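Local coordinates for protein D-glyceraldehyde dehydrogenase (NADP(+)) (Thermoplasma acidophilum, PDB 5J77) that oxidises D-glyceraldehyde to (R)-glycerate with NADP(+) as electron acceptor, in the non-phosphorylated Entner-Doudoroff pathway, at residues D400-N405 against I428-L433; Y69-L74 against V189-P194; A316-L321 against F363-I368; G32-A37 against F200-G205; F254-D259 against E285-H290. The protein carries 2 engineered substitutions. All blocks are in the same frame, centred on the assembly; numbering follows the deposited sequence.

Contact 1. Residues D400-N405 against I428-L433; sequences DLANDN and IRFGEL. Engineered in segment 400-405: Asn405 (natural residue Ser).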
# COMPACT_ATOMS: atom_id res chain seq x y z
N ASP A 400 -27.42 -1.50 18.81
CA ASP A 400 -28.46 -2.33 18.21
C ASP A 400 -29.56 -1.55 17.47
O ASP A 400 -30.03 -1.98 16.41
CB ASP A 400 -29.07 -3.22 19.26
CG ASP A 400 -28.11 -4.33 19.71
OD1 ASP A 400 -27.08 -4.64 19.02
OD2 ASP A 400 -28.40 -4.89 20.77
N LEU A 401 -29.99 -0.44 18.05
CA LEU A 401 -31.01 0.40 17.39
C LEU A 401 -30.44 1.03 16.10
O LEU A 401 -31.08 1.01 15.05
CB LEU A 401 -31.49 1.47 18.35
CG LEU A 401 -32.21 0.88 19.55
CD1 LEU A 401 -32.28 1.97 20.60
CD2 LEU A 401 -33.61 0.44 19.16
N ALA A 402 -29.23 1.54 16.17
CA ALA A 402 -28.60 2.10 15.00
C ALA A 402 -28.46 1.09 13.86
O ALA A 402 -28.83 1.38 12.75
CB ALA A 402 -27.28 2.71 15.37
N ASN A 403 -27.96 -0.11 14.14
CA ASN A 403 -27.79 -1.14 13.11
C ASN A 403 -29.05 -1.80 12.63
O ASN A 403 -29.03 -2.49 11.66
CB ASN A 403 -26.80 -2.21 13.53
CG ASN A 403 -25.46 -1.65 13.89
OD1 ASN A 403 -24.95 -0.78 13.24
ND2 ASN A 403 -24.88 -2.19 14.91
N ASP A 404 -30.14 -1.57 13.32
CA ASP A 404 -31.40 -2.14 12.94
C ASP A 404 -31.99 -1.19 11.92
O ASP A 404 -32.90 -0.44 12.19
CB ASP A 404 -32.29 -2.24 14.16
CG ASP A 404 -33.67 -2.49 13.82
OD1 ASP A 404 -33.90 -3.32 12.96
OD2 ASP A 404 -34.53 -1.82 14.38
N ASN A 405 -31.44 -1.27 10.72
CA ASN A 405 -31.69 -0.37 9.63
C ASN A 405 -31.31 -1.01 8.31
O ASN A 405 -30.24 -1.53 8.20
CB ASN A 405 -30.65 0.71 9.94
CG ASN A 405 -30.86 2.02 9.22
OD1 ASN A 405 -31.33 2.08 8.12
ND2 ASN A 405 -30.41 3.07 9.86
N ILE A 428 -20.59 0.18 15.28
CA ILE A 428 -21.53 0.91 14.43
C ILE A 428 -21.26 0.47 12.97
O ILE A 428 -20.29 0.86 12.39
CB ILE A 428 -21.38 2.44 14.63
CG1 ILE A 428 -21.74 2.82 16.06
CG2 ILE A 428 -22.22 3.22 13.64
CD1 ILE A 428 -23.21 2.70 16.36
N ARG A 429 -22.12 -0.36 12.43
CA ARG A 429 -21.94 -0.88 11.10
C ARG A 429 -22.40 0.05 9.96
O ARG A 429 -23.29 -0.26 9.20
CB ARG A 429 -22.59 -2.26 10.98
CG ARG A 429 -22.04 -3.29 11.94
CD ARG A 429 -20.75 -3.92 11.48
NE ARG A 429 -21.03 -4.88 10.44
CZ ARG A 429 -20.11 -5.52 9.73
NH1 ARG A 429 -18.84 -5.31 9.96
NH2 ARG A 429 -20.50 -6.36 8.80
N PHE A 430 -21.74 1.19 9.89
CA PHE A 430 -22.01 2.21 8.91
C PHE A 430 -20.74 2.66 8.21
O PHE A 430 -19.67 2.70 8.79
CB PHE A 430 -22.69 3.42 9.59
CG PHE A 430 -24.14 3.20 9.90
CD1 PHE A 430 -24.51 2.38 10.93
CD2 PHE A 430 -25.12 3.78 9.13
CE1 PHE A 430 -25.83 2.15 11.20
CE2 PHE A 430 -26.45 3.54 9.40
CZ PHE A 430 -26.80 2.73 10.43
N GLY A 431 -20.87 2.98 6.93
CA GLY A 431 -19.73 3.44 6.15
C GLY A 431 -19.04 4.68 6.74
O GLY A 431 -17.83 4.83 6.61
N GLU A 432 -19.82 5.60 7.30
CA GLU A 432 -19.23 6.81 7.91
C GLU A 432 -19.78 7.02 9.29
O GLU A 432 -20.99 6.99 9.50
CB GLU A 432 -19.48 8.03 7.06
CG GLU A 432 -18.92 7.92 5.62
CD GLU A 432 -19.28 9.12 4.74
OE1 GLU A 432 -20.30 9.87 5.05
OE2 GLU A 432 -18.53 9.28 3.75
N LEU A 433 -18.87 7.26 10.23
CA LEU A 433 -19.25 7.56 11.60
C LEU A 433 -18.62 8.86 11.89
O LEU A 433 -17.39 8.93 11.94
CB LEU A 433 -18.81 6.48 12.62
CG LEU A 433 -18.95 6.86 14.11
CD1 LEU A 433 -20.37 7.23 14.48
CD2 LEU A 433 -18.53 5.75 15.02
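Asn403 OD1 takes the backbone N-H of Arg429, an N to OD1 distance of 3.0 Å with an angle of 152° at the hydrogen. The donor lies tilted from the amide's carbonyl plane. A chi1 of -57°, which sets CG beside the backbone N, sends the amide from the last turn of helix 395-403 across to residues 428-433, and its ND2 gives a hydrogen bond to Arg427 O at the end of helix 418-427. Asparagine suits the place because one planar group both accepts and donates. Replaced by alanine, the position would probably leave Arg429 N and Arg427 O without these mates.

Beside the amide, the Phe430 ring turns its edge to residues 400-405: Ala402 O lies in the ring plane, 3.4 Å from CZ, and the engineered Asn405 brings ND2 to 3.7 Å from the same CZ, its amide 69° from the ring. Asn405 ND2 is hydrogen-bonded to Lys251 O, and its OD1 to Tyr407 N. Ala402 CB meets Ile428 CD1 at 4.2 Å.

Ala402, Ile428 and Phe430 all rest on strand 252-256, while strand 410-414 backs Ile428 and Phe430 and the second subunit continues the sheet at Glu432 and Leu433.

Contact 2. Residues Y69-L74 against V189-P194; sequences YRAKEL and VEAGVP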
# COMPACT_ATOMS: atom_id res chain seq x y z
N TYR A 69 -6.81 19.70 -14.35
CA TYR A 69 -6.43 20.90 -13.61
C TYR A 69 -6.87 22.20 -14.32
O TYR A 69 -7.37 23.16 -13.64
CB TYR A 69 -4.91 21.01 -13.43
CG TYR A 69 -4.28 20.03 -12.41
CD1 TYR A 69 -4.76 19.94 -11.11
CD2 TYR A 69 -3.14 19.26 -12.77
CE1 TYR A 69 -4.19 19.07 -10.19
CE2 TYR A 69 -2.54 18.36 -11.88
CZ TYR A 69 -3.05 18.28 -10.57
OH TYR A 69 -2.47 17.48 -9.67
N ARG A 70 -6.72 22.25 -15.64
CA ARG A 70 -7.13 23.38 -16.44
C ARG A 70 -8.63 23.58 -16.23
O ARG A 70 -9.06 24.67 -16.03
CB ARG A 70 -6.78 23.17 -17.92
CG ARG A 70 -6.55 24.43 -18.71
CD ARG A 70 -6.05 24.14 -20.13
NE ARG A 70 -4.73 23.54 -20.20
CZ ARG A 70 -4.43 22.47 -20.92
NH1 ARG A 70 -5.34 21.88 -21.66
NH2 ARG A 70 -3.21 22.00 -20.92
N ALA A 71 -9.41 22.52 -16.27
CA ALA A 71 -10.86 22.62 -16.02
C ALA A 71 -11.19 23.18 -14.64
O ALA A 71 -12.09 24.07 -14.47
CB ALA A 71 -11.57 21.30 -16.20
N LYS A 72 -10.43 22.71 -13.66
CA LYS A 72 -10.56 23.26 -12.31
C LYS A 72 -10.31 24.77 -12.27
O LYS A 72 -11.08 25.51 -11.68
CB LYS A 72 -9.59 22.62 -11.35
CG LYS A 72 -9.89 22.89 -9.88
CD LYS A 72 -8.64 22.86 -9.03
CE LYS A 72 -7.85 24.10 -9.26
NZ LYS A 72 -6.70 24.07 -8.35
N GLU A 73 -9.22 25.20 -12.86
CA GLU A 73 -8.93 26.64 -12.93
C GLU A 73 -10.02 27.49 -13.60
O GLU A 73 -10.36 28.54 -13.10
CB GLU A 73 -7.58 26.88 -13.60
CG GLU A 73 -6.42 26.35 -12.77
CD GLU A 73 -5.15 26.06 -13.59
OE1 GLU A 73 -4.17 25.55 -12.99
OE2 GLU A 73 -5.13 26.27 -14.83
N LEU A 74 -10.55 27.05 -14.75
CA LEU A 74 -11.65 27.76 -15.39
C LEU A 74 -12.94 27.77 -14.54
O LEU A 74 -13.71 28.74 -14.56
CB LEU A 74 -11.96 27.18 -16.75
CG LEU A 74 -10.83 27.33 -17.79
CD1 LEU A 74 -11.10 26.32 -18.89
CD2 LEU A 74 -10.70 28.71 -18.37
N VAL A 189 -14.68 20.77 -21.66
CA VAL A 189 -14.44 20.96 -23.08
C VAL A 189 -13.48 22.16 -23.33
O VAL A 189 -12.46 22.00 -24.03
CB VAL A 189 -15.77 21.12 -23.81
CG1 VAL A 189 -15.58 21.53 -25.28
CG2 VAL A 189 -16.54 19.80 -23.71
N GLU A 190 -13.74 23.29 -22.70
CA GLU A 190 -12.85 24.45 -22.79
C GLU A 190 -11.46 24.15 -22.30
O GLU A 190 -10.51 24.75 -22.79
CB GLU A 190 -13.37 25.66 -22.00
CG GLU A 190 -14.59 26.27 -22.65
CD GLU A 190 -15.42 27.15 -21.74
OE1 GLU A 190 -15.08 27.39 -20.55
OE2 GLU A 190 -16.48 27.61 -22.24
N ALA A 191 -11.34 23.24 -21.35
CA ALA A 191 -10.03 22.87 -20.89
C ALA A 191 -9.25 22.02 -21.89
O ALA A 191 -8.07 21.83 -21.69
CB ALA A 191 -10.07 22.18 -19.54
N GLY A 192 -9.87 21.51 -22.94
CA GLY A 192 -9.16 20.70 -23.95
C GLY A 192 -9.50 19.23 -23.90
O GLY A 192 -8.75 18.43 -24.44
N VAL A 193 -10.58 18.82 -23.25
CA VAL A 193 -10.96 17.43 -23.30
C VAL A 193 -11.19 17.02 -24.78
O VAL A 193 -12.02 17.67 -25.48
CB VAL A 193 -12.21 17.10 -22.46
CG1 VAL A 193 -12.66 15.70 -22.75
CG2 VAL A 193 -11.85 17.11 -20.99
N PRO A 194 -10.45 15.99 -25.27
CA PRO A 194 -10.59 15.69 -26.73
C PRO A 194 -11.96 15.12 -27.09
O PRO A 194 -12.70 14.57 -26.25
CB PRO A 194 -9.50 14.63 -27.00
CG PRO A 194 -8.50 14.78 -25.83
CD PRO A 194 -9.31 15.27 -24.67
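Ala191 is the centre of this contact. Its methyl drops onto helix 61-77 between Arg70, Ala71 and Leu74, with CB only 3.4 Å from Ala71 N and 3.8 Å from Ala71 CB, so the backbones come within 4.9 Å, measured between the CA atoms of Ala71 and Ala191. Alanine's small methyl suits so close an approach on both sides.

Leu74, one turn further along the helix from Arg70, packs on the Glu190 side of Ala191. Its CD1 rests against the base of Glu190, 3.9 Å from Glu190 CB, and equally against the backbone N of Ala191; the same CD1 lies 4.3 Å from Ala191 CB. A branched aliphatic tip fits this corner, and the Glu190 carboxylate runs on toward Lys187, with which it forms a long, weak ion pair.

Arg70 works from the other flank. Its chain starts out extended (chi1 -152°) and then bends at chi3, which brings the guanidinium back to Ala191, and NH1 gives a hydrogen bond of 2.7 Å to Ala191 O, meeting the carbonyl nearly end-on and within the guanidinium plane. That oxygen lies at the C-terminal end of helix 178-190, where carbonyls run short of N-H partners, and a long cationic side chain is well suited to supply one. Gly192 follows with positive phi (108°) in a Schellman motif, its N bonded to Val189 O.

Helix 178-190 continues the seam, Phe188 packing on Ala71 and Lys187 on Leu74. The far side of helix 61-77 leans on helix 94-112 through Tyr69 and Lys72, and Tyr69 OH bonds Glu113 of the third subunit.

Contact 3. Residues A316-L321 against F363-I368; sequences ADMGPL and FLPTII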
# COMPACT_ATOMS: atom_id res chain seq x y z
N ALA A 316 -32.05 32.99 3.22
CA ALA A 316 -32.60 31.88 4.00
C ALA A 316 -31.50 31.09 4.67
O ALA A 316 -30.36 31.05 4.19
CB ALA A 316 -33.39 30.97 3.09
N ASP A 317 -31.82 30.47 5.80
CA ASP A 317 -31.02 29.39 6.33
C ASP A 317 -31.32 28.10 5.58
O ASP A 317 -30.47 27.26 5.50
CB ASP A 317 -31.25 29.16 7.80
CG ASP A 317 -30.98 30.40 8.63
OD1 ASP A 317 -29.82 30.86 8.68
OD2 ASP A 317 -31.97 30.90 9.22
N MET A 318 -32.53 27.93 5.06
CA MET A 318 -32.92 26.67 4.46
C MET A 318 -33.76 26.88 3.24
O MET A 318 -34.60 27.76 3.21
CB MET A 318 -33.67 25.76 5.51
CG MET A 318 -34.12 24.43 4.92
SD MET A 318 -34.82 23.29 6.10
CE MET A 318 -36.56 23.59 5.90
N GLY A 319 -33.55 26.08 2.21
CA GLY A 319 -34.28 26.23 0.97
C GLY A 319 -35.43 25.26 0.77
O GLY A 319 -35.79 24.51 1.65
N PRO A 320 -36.06 25.30 -0.40
CA PRO A 320 -37.18 24.43 -0.72
C PRO A 320 -36.77 23.01 -1.15
O PRO A 320 -35.60 22.72 -1.43
CB PRO A 320 -37.84 25.14 -1.87
CG PRO A 320 -36.64 25.75 -2.62
CD PRO A 320 -35.70 26.18 -1.53
N LEU A 321 -37.76 22.13 -1.19
CA LEU A 321 -37.58 20.79 -1.78
C LEU A 321 -37.53 20.94 -3.30
O LEU A 321 -37.99 21.94 -3.86
CB LEU A 321 -38.74 19.89 -1.35
CG LEU A 321 -38.95 19.73 0.16
CD1 LEU A 321 -40.21 18.93 0.38
CD2 LEU A 321 -37.75 19.11 0.86
N PHE A 363 -41.08 23.43 2.70
CA PHE A 363 -41.59 22.54 3.79
C PHE A 363 -40.90 22.97 5.11
O PHE A 363 -39.68 23.20 5.15
CB PHE A 363 -41.34 21.04 3.51
CG PHE A 363 -42.33 20.15 4.18
CD1 PHE A 363 -43.56 19.93 3.60
CD2 PHE A 363 -42.06 19.61 5.44
CE1 PHE A 363 -44.52 19.14 4.24
CE2 PHE A 363 -43.03 18.84 6.11
CZ PHE A 363 -44.27 18.60 5.51
N LEU A 364 -41.70 23.08 6.17
CA LEU A 364 -41.18 23.45 7.49
C LEU A 364 -40.30 22.40 8.10
O LEU A 364 -40.53 21.23 7.97
CB LEU A 364 -42.32 23.66 8.49
CG LEU A 364 -43.13 24.92 8.28
CD1 LEU A 364 -44.35 24.99 9.17
CD2 LEU A 364 -42.24 26.12 8.48
N PRO A 365 -39.29 22.83 8.85
CA PRO A 365 -38.62 21.91 9.75
C PRO A 365 -39.61 21.16 10.65
O PRO A 365 -40.54 21.77 11.20
CB PRO A 365 -37.76 22.86 10.61
CG PRO A 365 -37.54 24.08 9.72
CD PRO A 365 -38.88 24.23 9.09
N THR A 366 -39.38 19.86 10.82
CA THR A 366 -40.38 18.95 11.38
C THR A 366 -39.69 18.00 12.33
O THR A 366 -38.75 17.28 11.95
CB THR A 366 -41.17 18.20 10.27
OG1 THR A 366 -41.78 19.16 9.35
CG2 THR A 366 -42.26 17.21 10.86
N ILE A 367 -40.11 18.05 13.58
CA ILE A 367 -39.57 17.25 14.61
C ILE A 367 -40.69 16.41 15.21
O ILE A 367 -41.77 16.94 15.63
CB ILE A 367 -38.90 18.10 15.69
CG1 ILE A 367 -37.78 18.92 15.09
CG2 ILE A 367 -38.32 17.24 16.80
CD1 ILE A 367 -37.51 20.23 15.80
N ILE A 368 -40.41 15.12 15.34
CA ILE A 368 -41.38 14.15 15.78
C ILE A 368 -40.89 13.44 17.05
O ILE A 368 -39.72 12.98 17.15
CB ILE A 368 -41.77 13.17 14.66
CG1 ILE A 368 -42.50 13.89 13.53
CG2 ILE A 368 -42.70 12.08 15.20
CD1 ILE A 368 -42.70 13.05 12.27
O HOH W 1 -38.28 23.67 2.67
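Met318 reaches out from the loop between helices 294-306 and 324-339 to Phe363 and Pro365, in the chain that leads into strand 366-369, part of the mixed sheet of the catalytic domain in this aldehyde dehydrogenase fold. The methionine is stretched as far as SD (chi1 179°) and bends only at the last torsion, turning its methyl toward residues 363-365. There CE lies 3.2 Å from Phe363 O, a close approach, and 4.0 Å from Pro365 CG. The two side chains run antiparallel past one another, the methyl coming to the pyrrolidine ring alongside CG and CD. A long, unbranched and flexible thioether is well suited to bridge loops whose backbones stay apart, 9.1 Å between the CA atoms of Met318 and Pro365.

Leu321 meets Phe363 differently. Its CD1 comes to 3.9 Å from Phe363 CB, the two side chains crossing at a slant. The leucine therefore touches the root of the phenylalanine, whose ring turns away to pack on Leu327, Thr330 and Ser331 of helix 324-339. Tyr274 of helix 262-274 supports both Met318 and Pro365.

Direct contact between the segments is apolar or van der Waals, and the polar join is made by solvent. One water donates to Gly319 O at 2.8 Å and accepts the backbone N-H of Phe363, again at 2.8 Å from that N.

Contact 4. Residues G32-A37 against F200-G205; sequences GRMEAA and FITGRG. Engineered in segment 32-37: Met34 (natural residue Phe).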
# COMPACT_ATOMS: atom_id res chain seq x y z
N GLY A 32 -36.59 26.88 -17.62
CA GLY A 32 -35.58 26.26 -18.49
C GLY A 32 -36.11 25.06 -19.18
O GLY A 32 -37.22 24.60 -18.87
N ARG A 33 -35.35 24.56 -20.15
CA ARG A 33 -35.70 23.32 -20.88
C ARG A 33 -34.38 22.60 -21.07
O ARG A 33 -33.33 23.20 -21.15
CB ARG A 33 -36.35 23.56 -22.29
CG ARG A 33 -37.87 23.72 -22.35
CD ARG A 33 -38.38 24.45 -23.60
N MET A 34 -34.47 21.29 -21.20
CA MET A 34 -33.34 20.51 -21.59
C MET A 34 -33.76 19.62 -22.76
O MET A 34 -34.94 19.33 -22.94
CB MET A 34 -32.89 19.69 -20.38
CG MET A 34 -33.87 18.60 -20.01
SD MET A 34 -33.77 18.23 -18.25
CE MET A 34 -34.78 19.59 -17.59
N GLU A 35 -32.78 19.17 -23.55
CA GLU A 35 -33.06 18.19 -24.62
C GLU A 35 -33.40 16.78 -24.07
O GLU A 35 -32.91 16.35 -23.05
CB GLU A 35 -31.84 18.15 -25.59
CG GLU A 35 -31.57 19.47 -26.32
CD GLU A 35 -32.71 19.87 -27.25
OE1 GLU A 35 -33.09 19.11 -28.16
OE2 GLU A 35 -33.26 20.98 -27.05
N ALA A 36 -34.33 16.09 -24.73
CA ALA A 36 -34.76 14.78 -24.33
C ALA A 36 -34.16 13.85 -25.37
O ALA A 36 -34.79 13.54 -26.38
CB ALA A 36 -36.27 14.68 -24.32
N ALA A 37 -32.92 13.45 -25.12
CA ALA A 37 -32.17 12.54 -25.94
C ALA A 37 -32.93 11.25 -26.21
O ALA A 37 -33.63 10.75 -25.34
CB ALA A 37 -30.83 12.18 -25.30
N PHE A 200 -22.40 14.18 -23.03
CA PHE A 200 -23.39 14.75 -22.13
C PHE A 200 -24.74 14.53 -22.70
O PHE A 200 -25.03 14.99 -23.80
CB PHE A 200 -23.12 16.20 -21.89
CG PHE A 200 -24.14 16.87 -21.00
CD1 PHE A 200 -24.25 16.54 -19.68
CD2 PHE A 200 -25.01 17.85 -21.50
CE1 PHE A 200 -25.15 17.19 -18.86
CE2 PHE A 200 -25.93 18.46 -20.68
CZ PHE A 200 -25.98 18.12 -19.34
N ILE A 201 -25.54 13.77 -21.99
CA ILE A 201 -26.83 13.31 -22.45
C ILE A 201 -27.86 13.70 -21.36
O ILE A 201 -27.63 13.42 -20.19
CB ILE A 201 -26.84 11.75 -22.57
CG1 ILE A 201 -25.91 11.24 -23.69
CG2 ILE A 201 -28.26 11.23 -22.78
CD1 ILE A 201 -26.48 11.48 -25.06
N THR A 202 -28.99 14.28 -21.73
CA THR A 202 -30.06 14.46 -20.82
C THR A 202 -31.25 13.77 -21.47
O THR A 202 -31.31 13.66 -22.70
CB THR A 202 -30.36 15.95 -20.55
OG1 THR A 202 -30.60 16.66 -21.78
CG2 THR A 202 -29.19 16.61 -19.77
N GLY A 203 -32.20 13.36 -20.66
CA GLY A 203 -33.47 12.80 -21.17
C GLY A 203 -34.23 12.09 -20.06
O GLY A 203 -33.79 12.06 -18.97
N ARG A 204 -35.40 11.55 -20.38
CA ARG A 204 -36.29 10.91 -19.44
C ARG A 204 -35.79 9.49 -19.11
O ARG A 204 -35.50 8.65 -20.00
CB ARG A 204 -37.72 10.87 -20.04
CG ARG A 204 -38.37 12.22 -20.30
N GLY A 205 -35.64 9.22 -17.82
CA GLY A 205 -35.47 7.90 -17.29
C GLY A 205 -36.28 6.82 -17.96
O GLY A 205 -35.76 5.76 -18.25
O HOH W 2 -29.83 19.19 -22.35
O HOH W 3 -35.58 11.36 -23.44
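Ala36 and Gly203 bring their backbones together at 3.9 Å between CA atoms, and next to them Ala37 N gives a hydrogen bond of 2.9 Å to Thr202 O, lying in the carbonyl plane. Glycine fits here because a phi of 166°, with an almost fully extended backbone, is readily reached without a side chain, and a CB would come tight against Ala37 O.

Thr202 carries the polar side of the contact. Its OG1 sits between the backbone N and the carbonyl carbon (chi1 55°), which turns the hydroxyl to Glu35 O; it donates there over 2.7 Å. The same hydroxyl oxygen accepts from a water, 2.7 Å from OG1, that in turn accepts Glu35 N-H, so this hydroxyl serves both the N-H and the C=O of Glu35, by water and directly. The engineered Met34 passes at a slant, its CB 4.0 Å from Thr202 OG1, before its thioether leads off toward Ser175 and Pro178. Ala37 is small enough to nestle against the chain, with CB 3.7 Å from Ile201 CG2. A second water joins Ala37 O to Arg204 N, at the N-cap of helix 205-214.

Arg204 and Gly205 probably bind NADP(+), as in relatives, and the contact places the end of strand 30-35 beside that loop. Thr202 also packs on Leu5 of strand 2-7 and on Pro173, Glu35 makes a salt bridge to Lys4 and bonds Ser14, and strand 19-23 flanks Glu35.

Contact 5. Residues F254-D259 against E285-H290; sequences FMVWKD and ERLYVH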
# COMPACT_ATOMS: atom_id res chain seq x y z
N PHE A 254 -28.46 9.57 14.47
CA PHE A 254 -27.77 10.67 15.15
C PHE A 254 -27.85 10.40 16.69
O PHE A 254 -28.89 10.62 17.28
CB PHE A 254 -28.44 12.02 14.79
CG PHE A 254 -27.61 13.22 15.12
CD1 PHE A 254 -27.51 13.68 16.42
CD2 PHE A 254 -26.88 13.88 14.14
CE1 PHE A 254 -26.71 14.77 16.75
CE2 PHE A 254 -26.08 14.98 14.44
CZ PHE A 254 -25.97 15.41 15.76
N MET A 255 -26.72 10.00 17.29
CA MET A 255 -26.66 9.49 18.64
C MET A 255 -25.95 10.45 19.60
O MET A 255 -24.79 10.84 19.36
CB MET A 255 -25.96 8.15 18.65
CG MET A 255 -26.70 7.11 17.84
SD MET A 255 -25.65 5.71 17.40
CE MET A 255 -24.54 6.40 16.16
N VAL A 256 -26.68 10.84 20.66
CA VAL A 256 -26.21 11.85 21.63
C VAL A 256 -26.18 11.22 23.02
O VAL A 256 -27.23 11.03 23.64
CB VAL A 256 -27.05 13.15 21.63
CG1 VAL A 256 -26.41 14.19 22.55
CG2 VAL A 256 -27.19 13.74 20.22
N TRP A 257 -24.97 10.89 23.46
CA TRP A 257 -24.71 10.15 24.73
C TRP A 257 -24.88 11.14 25.87
O TRP A 257 -24.84 12.36 25.62
CB TRP A 257 -23.31 9.41 24.73
CG TRP A 257 -23.23 8.38 25.93
CD1 TRP A 257 -22.41 8.45 27.04
CD2 TRP A 257 -24.07 7.23 26.14
NE1 TRP A 257 -22.72 7.46 27.91
CE2 TRP A 257 -23.73 6.70 27.40
CE3 TRP A 257 -25.10 6.64 25.40
CZ2 TRP A 257 -24.35 5.57 27.93
CZ3 TRP A 257 -25.71 5.54 25.90
CH2 TRP A 257 -25.34 5.00 27.18
N LYS A 258 -25.12 10.67 27.08
CA LYS A 258 -25.35 11.55 28.21
C LYS A 258 -24.25 12.52 28.50
O LYS A 258 -24.51 13.53 29.07
CB LYS A 258 -25.70 10.73 29.46
CG LYS A 258 -24.53 10.03 30.11
CD LYS A 258 -25.00 8.95 31.05
CE LYS A 258 -23.93 8.66 32.08
NZ LYS A 258 -24.48 7.95 33.26
N ASP A 259 -23.02 12.24 28.12
CA ASP A 259 -21.92 13.14 28.38
C ASP A 259 -21.53 14.04 27.22
O ASP A 259 -20.49 14.63 27.23
CB ASP A 259 -20.70 12.38 28.84
CG ASP A 259 -20.20 11.37 27.80
OD1 ASP A 259 -20.96 10.89 26.98
OD2 ASP A 259 -19.03 11.04 27.85
N GLU A 285 -31.34 11.21 10.01
CA GLU A 285 -32.68 10.66 9.74
C GLU A 285 -33.35 9.94 10.93
O GLU A 285 -34.49 9.46 10.82
CB GLU A 285 -32.60 9.71 8.52
CG GLU A 285 -32.35 10.36 7.17
CD GLU A 285 -33.55 10.41 6.22
OE1 GLU A 285 -34.59 9.81 6.52
OE2 GLU A 285 -33.44 11.05 5.12
N ARG A 286 -32.63 9.85 12.05
CA ARG A 286 -33.12 9.30 13.31
C ARG A 286 -32.32 9.94 14.41
O ARG A 286 -31.11 10.06 14.28
CB ARG A 286 -32.80 7.81 13.43
CG ARG A 286 -33.60 6.88 12.54
CD ARG A 286 -32.99 5.52 12.75
NE ARG A 286 -33.53 4.45 11.94
CZ ARG A 286 -33.09 3.18 12.02
NH1 ARG A 286 -32.10 2.86 12.87
NH2 ARG A 286 -33.64 2.23 11.24
N LEU A 287 -32.98 10.29 15.51
CA LEU A 287 -32.32 10.96 16.62
C LEU A 287 -32.51 10.09 17.86
O LEU A 287 -33.65 9.71 18.23
CB LEU A 287 -32.91 12.35 16.79
CG LEU A 287 -32.37 13.20 17.95
CD1 LEU A 287 -30.83 13.31 17.91
CD2 LEU A 287 -33.07 14.58 18.02
N TYR A 288 -31.37 9.72 18.45
CA TYR A 288 -31.33 8.96 19.68
C TYR A 288 -30.60 9.79 20.71
O TYR A 288 -29.43 10.11 20.53
CB TYR A 288 -30.56 7.65 19.47
CG TYR A 288 -31.17 6.67 18.49
CD1 TYR A 288 -32.29 5.93 18.81
CD2 TYR A 288 -30.61 6.50 17.20
CE1 TYR A 288 -32.84 5.04 17.92
CE2 TYR A 288 -31.15 5.56 16.31
CZ TYR A 288 -32.26 4.85 16.66
OH TYR A 288 -32.81 3.97 15.78
N VAL A 289 -31.27 10.12 21.78
CA VAL A 289 -30.68 10.93 22.84
C VAL A 289 -30.86 10.20 24.21
O VAL A 289 -31.95 9.75 24.57
CB VAL A 289 -31.34 12.32 22.87
CG1 VAL A 289 -30.80 13.19 24.00
CG2 VAL A 289 -31.11 13.04 21.55
N HIS A 290 -29.78 10.17 24.96
CA HIS A 290 -29.73 9.55 26.26
C HIS A 290 -30.80 10.19 27.12
O HIS A 290 -30.98 11.41 27.09
CB HIS A 290 -28.36 9.69 26.93
CG HIS A 290 -28.21 8.79 28.12
ND1 HIS A 290 -28.81 9.07 29.33
CD2 HIS A 290 -27.57 7.60 28.27
CE1 HIS A 290 -28.53 8.10 30.19
NE2 HIS A 290 -27.78 7.20 29.57
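His290 packs against Lys258 at the end of two parallel strands. Its CB lies 3.4 Å from Lys258 N. The first torsion (chi1 -167°) carries the ring alongside the lysine side chain: Lys258 CB lies over one face of the imidazole, 3.6 Å from its centroid in a CH-pi contact, and CD follows along the chain to 3.6 Å from NE2. ND1 accepts the backbone N-H of Asp292. At the ring's edge, CD2 points at the face of Trp257, 3.6 Å from CH2, an edge-to-face pair with ring planes at 82°. A flat ring suits this slot, offering a face to methylenes and an edge to indole; an alanine in its place would probably leave the Trp257 face without its partner, open a gap beside the lysine chain and deprive Asp292 N of its acceptor.

Behind the histidine, the strands pair by four hydrogen bonds, from Phe254 N to Arg286 O at 2.7 Å through to His290 N to Val256 O at 3.0 Å. Side chains stand in matched rows: Phe254 beside Leu287 (CD1 to CD1 3.7 Å) and Val256 beside Val289 on one face, Met255 beside Tyr288 on the other.

Strand 252-256, helix 262-274 and strand 284-290 thereby form a beta-alpha-beta crossover, the helix packing on Phe254 and Leu287, as in the Rossmann-like catalytic domain of aldehyde dehydrogenases.

Contacts 1, 3, 4 and 5 are buried; contact 2 is partly buried, with arginine and glutamate at its borders. Contacts 1, 3 and 5 belong to one mixed sheet, contact 5 as two of its neighbouring strands, contacts 1 and 3 at loops leading into its strands, contact 1 also at a helix end. Contacts 1 and 5 touch directly, Arg286 NH2 probably bonding Asp404 O. Contact 5 is held chiefly by regular backbone pairing, whereas contact 1 relies on an asparagine amide and contact 3 on apolar tips and a water. Contacts 2 and 4 lie across the chain's centre from contacts 1 and 5, contact 2 nested inside the loop closed by the water-linked contact 4.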